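Local coordinates for protein putative hyaluronoglucosaminidase (Clostridium perfringens, PDB 6PWI) that probably hydrolyses N-acetylhexosamine linkages in glycans, as a secreted, cell-wall-anchored family 84 glycoside hydrolase, of which this chain holds the N-terminal and catalytic part, at residues A56-E61 and N70-V75; E62-A67 and D145-G150; Y471-H476 and D551-L556. All blocks are in the same frame, centred on the assembly; numbering follows the deposited sequence.

Contact 1: A56-E61 and N70-V75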
# COMPACT_ATOMS: atom_id res chain seq x y z
N ALA A 56 -28.46 14.81 13.75
CA ALA A 56 -27.55 14.38 14.80
C ALA A 56 -26.90 15.58 15.49
O ALA A 56 -26.73 16.65 14.90
CB ALA A 56 -26.52 13.44 14.24
N ASN A 57 -26.55 15.37 16.76
CA ASN A 57 -25.76 16.29 17.55
C ASN A 57 -24.31 15.82 17.52
O ASN A 57 -24.03 14.65 17.76
CB ASN A 57 -26.28 16.41 18.98
CG ASN A 57 -25.42 17.27 19.88
OD1 ASN A 57 -25.21 18.45 19.61
ND2 ASN A 57 -24.90 16.68 20.96
N VAL A 58 -23.40 16.77 17.25
CA VAL A 58 -21.98 16.52 17.11
C VAL A 58 -21.23 17.34 18.16
O VAL A 58 -21.38 18.56 18.23
CB VAL A 58 -21.52 16.89 15.69
CG1 VAL A 58 -20.01 16.80 15.56
CG2 VAL A 58 -22.20 16.04 14.64
N VAL A 59 -20.38 16.65 18.94
CA VAL A 59 -19.57 17.29 19.96
C VAL A 59 -18.10 16.99 19.68
O VAL A 59 -17.68 15.84 19.76
CB VAL A 59 -19.97 16.79 21.36
CG1 VAL A 59 -19.14 17.43 22.46
CG2 VAL A 59 -21.46 16.97 21.63
N PHE A 60 -17.33 18.03 19.34
CA PHE A 60 -15.89 17.90 19.21
C PHE A 60 -15.21 18.56 20.40
O PHE A 60 -15.50 19.70 20.73
CB PHE A 60 -15.37 18.63 17.98
CG PHE A 60 -15.95 18.23 16.64
CD1 PHE A 60 -15.73 16.96 16.13
CD2 PHE A 60 -16.67 19.14 15.88
CE1 PHE A 60 -16.25 16.60 14.89
CE2 PHE A 60 -17.18 18.78 14.64
CZ PHE A 60 -16.97 17.51 14.15
N GLU A 61 -14.27 17.84 21.02
CA GLU A 61 -13.39 18.45 22.00
C GLU A 61 -12.47 19.44 21.30
O GLU A 61 -12.34 19.42 20.08
CB GLU A 61 -12.55 17.38 22.69
CG GLU A 61 -13.35 16.55 23.68
CD GLU A 61 -12.46 15.74 24.60
OE1 GLU A 61 -11.23 15.77 24.40
OE2 GLU A 61 -13.00 15.08 25.51
N ASN A 70 -13.72 17.27 9.58
CA ASN A 70 -14.15 17.04 8.20
C ASN A 70 -14.36 15.55 7.94
O ASN A 70 -15.25 15.17 7.18
CB ASN A 70 -13.16 17.64 7.19
CG ASN A 70 -13.24 19.15 7.11
OD1 ASN A 70 -14.31 19.73 7.25
ND2 ASN A 70 -12.11 19.80 6.86
N ARG A 71 -13.54 14.71 8.58
CA ARG A 71 -13.66 13.27 8.44
C ARG A 71 -14.99 12.78 9.00
O ARG A 71 -15.60 11.88 8.43
CB ARG A 71 -12.45 12.56 9.05
CG ARG A 71 -12.36 11.08 8.71
CD ARG A 71 -12.27 10.79 7.22
NE ARG A 71 -11.29 9.74 6.98
CZ ARG A 71 -10.99 9.23 5.79
NH1 ARG A 71 -11.60 9.68 4.71
NH2 ARG A 71 -10.08 8.28 5.69
N LEU A 72 -15.44 13.36 10.12
CA LEU A 72 -16.72 12.95 10.68
C LEU A 72 -17.85 13.39 9.76
O LEU A 72 -18.81 12.65 9.56
CB LEU A 72 -16.91 13.51 12.10
CG LEU A 72 -18.24 13.12 12.75
CD1 LEU A 72 -18.22 11.68 13.24
CD2 LEU A 72 -18.60 14.06 13.89
N LEU A 73 -17.72 14.59 9.19
CA LEU A 73 -18.78 15.15 8.37
C LEU A 73 -18.94 14.34 7.08
O LEU A 73 -20.07 14.19 6.60
CB LEU A 73 -18.53 16.64 8.12
CG LEU A 73 -18.50 17.50 9.39
CD1 LEU A 73 -18.39 18.98 9.06
CD2 LEU A 73 -19.71 17.24 10.27
N GLU A 74 -17.83 13.82 6.54
CA GLU A 74 -17.83 12.84 5.46
C GLU A 74 -18.66 11.63 5.88
O GLU A 74 -19.49 11.13 5.11
CB GLU A 74 -16.42 12.30 5.23
CG GLU A 74 -15.75 12.74 3.94
CD GLU A 74 -14.51 11.91 3.61
OE1 GLU A 74 -14.68 10.79 3.10
OE2 GLU A 74 -13.38 12.39 3.88
N VAL A 75 -18.41 11.14 7.10
CA VAL A 75 -19.07 9.94 7.58
C VAL A 75 -20.57 10.18 7.71
O VAL A 75 -21.36 9.30 7.38
CB VAL A 75 -18.42 9.44 8.89
CG1 VAL A 75 -19.32 8.47 9.65
CG2 VAL A 75 -17.06 8.82 8.63

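Contact 2: E62-A67 and D145-G150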
# COMPACT_ATOMS: atom_id res chain seq x y z
N GLU A 62 -11.81 20.28 22.09
CA GLU A 62 -10.98 21.38 21.62
C GLU A 62 -9.72 20.87 20.93
O GLU A 62 -9.15 21.57 20.10
CB GLU A 62 -10.65 22.33 22.78
CG GLU A 62 -11.86 23.09 23.29
CD GLU A 62 -12.43 24.12 22.33
OE1 GLU A 62 -11.63 24.82 21.67
OE2 GLU A 62 -13.67 24.23 22.23
N GLY A 63 -9.29 19.65 21.27
CA GLY A 63 -8.07 19.08 20.73
C GLY A 63 -8.21 18.49 19.32
O GLY A 63 -7.21 18.15 18.70
N ILE A 64 -9.46 18.38 18.83
CA ILE A 64 -9.77 17.77 17.55
C ILE A 64 -9.54 18.80 16.44
O ILE A 64 -10.08 19.91 16.50
CB ILE A 64 -11.21 17.21 17.57
CG1 ILE A 64 -11.46 16.22 18.72
CG2 ILE A 64 -11.61 16.63 16.22
CD1 ILE A 64 -10.44 15.11 18.85
N ASP A 65 -8.73 18.45 15.43
CA ASP A 65 -8.32 19.40 14.40
C ASP A 65 -9.31 19.41 13.24
O ASP A 65 -10.25 18.61 13.22
CB ASP A 65 -6.87 19.18 13.95
CG ASP A 65 -6.59 17.91 13.16
OD1 ASP A 65 -7.55 17.30 12.62
OD2 ASP A 65 -5.39 17.52 13.09
N GLU A 66 -9.10 20.32 12.28
CA GLU A 66 -10.07 20.55 11.22
C GLU A 66 -10.20 19.31 10.34
O GLU A 66 -11.31 18.94 9.94
CB GLU A 66 -9.75 21.81 10.41
CG GLU A 66 -10.24 23.09 11.06
CD GLU A 66 -11.74 23.27 11.27
OE1 GLU A 66 -12.50 23.18 10.28
OE2 GLU A 66 -12.16 23.50 12.44
N ALA A 67 -9.06 18.66 10.04
CA ALA A 67 -9.05 17.47 9.20
C ALA A 67 -9.91 16.37 9.82
O ALA A 67 -10.60 15.63 9.11
CB ALA A 67 -7.64 17.02 8.95
N ASP A 145 -4.90 12.54 15.60
CA ASP A 145 -4.60 11.58 14.56
C ASP A 145 -5.32 10.25 14.82
O ASP A 145 -5.92 9.68 13.90
CB ASP A 145 -3.09 11.36 14.41
CG ASP A 145 -2.31 12.53 13.84
OD1 ASP A 145 -2.93 13.41 13.21
OD2 ASP A 145 -1.08 12.55 14.02
N SER A 146 -5.26 9.77 16.07
CA SER A 146 -5.89 8.52 16.45
C SER A 146 -7.41 8.62 16.44
O SER A 146 -8.10 7.65 16.13
CB SER A 146 -5.39 8.06 17.78
OG SER A 146 -3.97 7.96 17.76
N ALA A 147 -7.94 9.80 16.79
CA ALA A 147 -9.37 10.01 16.71
C ALA A 147 -9.82 9.85 15.26
O ALA A 147 -10.82 9.20 14.99
CB ALA A 147 -9.77 11.35 17.29
N PHE A 148 -9.02 10.43 14.35
CA PHE A 148 -9.22 10.32 12.92
C PHE A 148 -9.32 8.86 12.48
O PHE A 148 -10.27 8.49 11.79
CB PHE A 148 -8.09 11.06 12.19
CG PHE A 148 -8.26 11.19 10.70
CD1 PHE A 148 -8.73 12.37 10.14
CD2 PHE A 148 -7.91 10.15 9.85
CE1 PHE A 148 -8.86 12.50 8.76
CE2 PHE A 148 -8.05 10.28 8.47
CZ PHE A 148 -8.52 11.46 7.93
N TYR A 149 -8.35 8.02 12.89
CA TYR A 149 -8.41 6.59 12.59
C TYR A 149 -9.72 5.97 13.09
O TYR A 149 -10.34 5.18 12.37
CB TYR A 149 -7.19 5.84 13.12
CG TYR A 149 -5.86 6.44 12.71
CD1 TYR A 149 -5.67 6.93 11.42
CD2 TYR A 149 -4.81 6.52 13.60
CE1 TYR A 149 -4.47 7.51 11.04
CE2 TYR A 149 -3.60 7.09 13.23
CZ TYR A 149 -3.43 7.58 11.95
OH TYR A 149 -2.24 8.15 11.57
N GLY A 150 -10.13 6.34 14.31
CA GLY A 150 -11.40 5.89 14.86
C GLY A 150 -12.57 6.21 13.93
O GLY A 150 -13.40 5.34 13.65

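Contact 3: Y471-H476 and D551-L556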
# COMPACT_ATOMS: atom_id res chain seq x y z
N TYR A 471 -10.01 -8.96 -9.49
CA TYR A 471 -9.51 -10.12 -8.77
C TYR A 471 -9.04 -11.20 -9.75
O TYR A 471 -7.97 -11.77 -9.57
CB TYR A 471 -10.55 -10.62 -7.76
CG TYR A 471 -10.10 -11.75 -6.87
CD1 TYR A 471 -8.79 -11.83 -6.41
CD2 TYR A 471 -10.99 -12.73 -6.44
CE1 TYR A 471 -8.38 -12.86 -5.57
CE2 TYR A 471 -10.60 -13.76 -5.61
CZ TYR A 471 -9.29 -13.83 -5.17
OH TYR A 471 -8.88 -14.83 -4.34
N THR A 472 -9.85 -11.49 -10.79
CA THR A 472 -9.46 -12.42 -11.84
C THR A 472 -8.11 -12.01 -12.44
O THR A 472 -7.23 -12.86 -12.58
CB THR A 472 -10.53 -12.54 -12.93
OG1 THR A 472 -11.69 -13.17 -12.38
CG2 THR A 472 -10.05 -13.32 -14.13
N PHE A 473 -7.93 -10.72 -12.78
CA PHE A 473 -6.66 -10.29 -13.34
C PHE A 473 -5.51 -10.49 -12.34
O PHE A 473 -4.41 -10.88 -12.73
CB PHE A 473 -6.67 -8.83 -13.80
CG PHE A 473 -7.78 -8.44 -14.74
CD1 PHE A 473 -8.35 -9.37 -15.60
CD2 PHE A 473 -8.24 -7.13 -14.79
CE1 PHE A 473 -9.37 -9.00 -16.46
CE2 PHE A 473 -9.26 -6.76 -15.65
CZ PHE A 473 -9.82 -7.70 -16.49
N ALA A 474 -5.78 -10.22 -11.06
CA ALA A 474 -4.72 -10.22 -10.05
C ALA A 474 -4.23 -11.65 -9.82
O ALA A 474 -3.06 -11.85 -9.50
CB ALA A 474 -5.19 -9.57 -8.78
N LYS A 475 -5.14 -12.62 -10.01
CA LYS A 475 -4.83 -14.04 -9.89
C LYS A 475 -3.72 -14.45 -10.85
O LYS A 475 -2.99 -15.39 -10.54
CB LYS A 475 -6.08 -14.88 -10.17
CG LYS A 475 -7.01 -15.06 -8.99
CD LYS A 475 -8.39 -15.51 -9.41
CE LYS A 475 -9.28 -15.85 -8.24
NZ LYS A 475 -10.69 -16.04 -8.68
N HIS A 476 -3.60 -13.77 -12.00
CA HIS A 476 -2.74 -14.20 -13.09
C HIS A 476 -1.64 -13.18 -13.38
O HIS A 476 -0.91 -13.30 -14.38
CB HIS A 476 -3.57 -14.51 -14.35
CG HIS A 476 -4.65 -15.49 -14.08
ND1 HIS A 476 -4.37 -16.81 -13.74
CD2 HIS A 476 -5.99 -15.36 -14.07
CE1 HIS A 476 -5.51 -17.45 -13.53
NE2 HIS A 476 -6.52 -16.58 -13.73
N ASP A 551 -5.37 -6.85 -22.44
CA ASP A 551 -5.32 -7.20 -23.85
C ASP A 551 -4.50 -8.47 -24.04
O ASP A 551 -4.89 -9.38 -24.78
CB ASP A 551 -4.78 -6.05 -24.70
CG ASP A 551 -5.74 -4.87 -24.84
OD1 ASP A 551 -6.96 -5.07 -24.68
OD2 ASP A 551 -5.25 -3.74 -25.12
N SER A 552 -3.36 -8.54 -23.35
CA SER A 552 -2.48 -9.70 -23.45
C SER A 552 -3.18 -10.92 -22.86
O SER A 552 -3.17 -11.99 -23.47
CB SER A 552 -1.16 -9.42 -22.80
OG SER A 552 -0.26 -10.49 -23.03
N LEU A 553 -3.83 -10.74 -21.71
CA LEU A 553 -4.50 -11.84 -21.04
C LEU A 553 -5.70 -12.34 -21.85
O LEU A 553 -5.98 -13.54 -21.85
CB LEU A 553 -4.93 -11.40 -19.63
CG LEU A 553 -5.63 -12.48 -18.81
CD1 LEU A 553 -4.68 -13.63 -18.50
CD2 LEU A 553 -6.21 -11.91 -17.53
N ARG A 554 -6.41 -11.42 -22.52
CA ARG A 554 -7.54 -11.81 -23.35
C ARG A 554 -7.06 -12.80 -24.42
O ARG A 554 -7.65 -13.86 -24.60
CB ARG A 554 -8.22 -10.60 -23.97
CG ARG A 554 -9.38 -10.94 -24.90
CD ARG A 554 -10.06 -9.76 -25.56
NE ARG A 554 -10.37 -8.71 -24.60
CZ ARG A 554 -9.68 -7.58 -24.46
NH1 ARG A 554 -10.04 -6.70 -23.54
NH2 ARG A 554 -8.64 -7.34 -25.23
N ASP A 555 -5.95 -12.45 -25.08
CA ASP A 555 -5.36 -13.28 -26.11
C ASP A 555 -4.91 -14.63 -25.54
O ASP A 555 -5.11 -15.65 -26.19
CB ASP A 555 -4.26 -12.52 -26.86
CG ASP A 555 -4.76 -11.24 -27.52
OD1 ASP A 555 -5.99 -11.13 -27.78
OD2 ASP A 555 -3.92 -10.35 -27.79
N LEU A 556 -4.32 -14.63 -24.33
CA LEU A 556 -3.90 -15.87 -23.70
C LEU A 556 -5.12 -16.77 -23.49
O LEU A 556 -5.04 -17.97 -23.74
CB LEU A 556 -3.21 -15.63 -22.35
CG LEU A 556 -1.81 -15.01 -22.34
CD1 LEU A 556 -1.27 -15.03 -20.92
CD2 LEU A 556 -0.85 -15.72 -23.28

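Contact 1: A56-E61 and N70-V75
Leu72 meets Val58 and Phe60 where helix 66-78 lies against strand 55-60. These are the first strand and the helix of a beta-alpha-beta unit that ends in the parallel strand 82-85. The unit belongs to the N-terminal alpha/beta domain, related to domain 2 of family 20 glycosidases. Along the helix, Arg71 comes first and faces the neighbouring helix 144-158, where its NE bonds to Thr152. Its NH1 also makes a weak salt bridge to OE2 of Glu74, 3.3 Å away, with the carboxylate at the guanidinium edge. Leu72 is the residue that reaches the strand. Its CG lies anti to the backbone N (chi1 180°), and the branch ending in CD2 extends to the sheet. Leu72 CD2 stands 3.5 Å from Val58 CG1, with the two side chains tip to tip. The same methyl lies 3.6 Å from Phe60 CE1 and 3.8 Å from Phe60 CZ, so it meets the CE1-CZ side of the ring obliquely. Val58 and Phe60 are two apart on the strand, and both side chains leave it on the helix side. Val58 CG1 also lies 3.4 Å above one face of the Phe60 ring, near the rim, so methyl, ring and leucine branch form one cluster. Leu73 comes next and stays at the margin. Its nearest atom, CD2, is 4.8 Å from Phe60 CZ, and its side chain also touches His83 of strand 82-85. Phe96 and Ile98 of strand 94-100 extend the cluster through Leu72 and Phe60. The contact between the two segments is wholly apolar. Its hold therefore comes from dispersion and from the burial of three hydrocarbon side chains, while the strand's backbone bonds go to its neighbour strands and Arg71 spends its polar end on Thr152 and Glu74.

Contact 2: E62-A67 and D145-G150
Ile64 and Ala147 touch where the loop leading into helix 66-78 passes helix 144-158. Both helices lie on one side of the mixed sheet of the N-terminal alpha/beta domain. The apolar part is small. Ile64 CD1 rests 4.1 Å from Ala147 CB, and Ile98 of strand 94-100 lies against both side chains. A second kind of contact joins a ring to the backbone. In Phe148 a chi1 of -172° swings the ring away from the residue's own N and sends it to the first turn of helix 66-78. There the carbonyl Ala67 O lies in the ring plane at the edge, 3.6 Å from Phe148 CE1. An oxygen so placed faces the slightly positive C-H rim and not the pi cloud. The third kind is electrostatic. Asp65 is the N-cap of helix 66-78: its side chain caps a backbone N just beyond Ala67, and OD1 also bonds to Thr68 OG1. Lys248, from a loop of the barrel domain, forms salt bridges to Asp65 and Asp145, probably offsetting their like charges: its NZ pairs with Asp65 OD2 and with Asp145 OD1, two oxygens that are 4.8 Å apart.

Contact 3: Y471-H476 and D551-L556
Leu553 has the most surface buried here, and it lies between Phe473 and His476. It projects from helix 540-572 toward segment 471-476. With chi1 at -179° the isobutyl group is fully extended from the backbone N, which carries the two methyls out toward the side chains of Phe473 and His476. The methyls divide the work. Leu553 CD2 takes the ring of Phe473 and lies 3.8 Å from its CD1, with the side chains running obliquely to each other. Leu553 CD1 faces His476 more loosely, 4.4 Å from its CB. The imidazole itself is used differently: His476 ND1 bonds to Ser492 OG, and one face of the ring is covered near its rim by CB of the preceding Lys475. Phe473 also meets Phe533 of helix 513-536 edge to face, while Ile526 of that helix and Leu613 of helix 613-623 touch both Leu553 and His476, so the leucine is buried among several helices. One turn of helix 540-572 carries a polar group beside this core. Arg554 NH2 bonds Asp551 OD1 at 2.9 Å, nearly straight at 169°, on the anti side of the carboxylate. The other guanidinium nitrogens of Arg554 bond Thr530 O and Asn531 OD1, which ties this turn to helix 513-536. Apolar side chains from neighbouring helices thus meet round one leucine. This is the packing of an alpha-helical bundle, here the one that follows the (beta/alpha)8 catalytic barrel, as in other family 84 enzymes.

Contacts 1 and 2 are neighbours in the N-terminal domain, with centres 10 Å apart. Both use helix 66-78: contact 2 takes its start and contact 1 its next turns. They touch directly, since Arg71 NE of contact 1 lies 3.4 Å from Phe148 CZ of contact 2. Together they seat the helix on the sheet and beside helix 144-158. Contact 3 is remote, in the helical region beyond the barrel. Its centre is about 43 Å from that of contact 1 and 42 Å from that of contact 2, across the chain's centre from the latter. All three lie away from Asp299, the predicted proton donor.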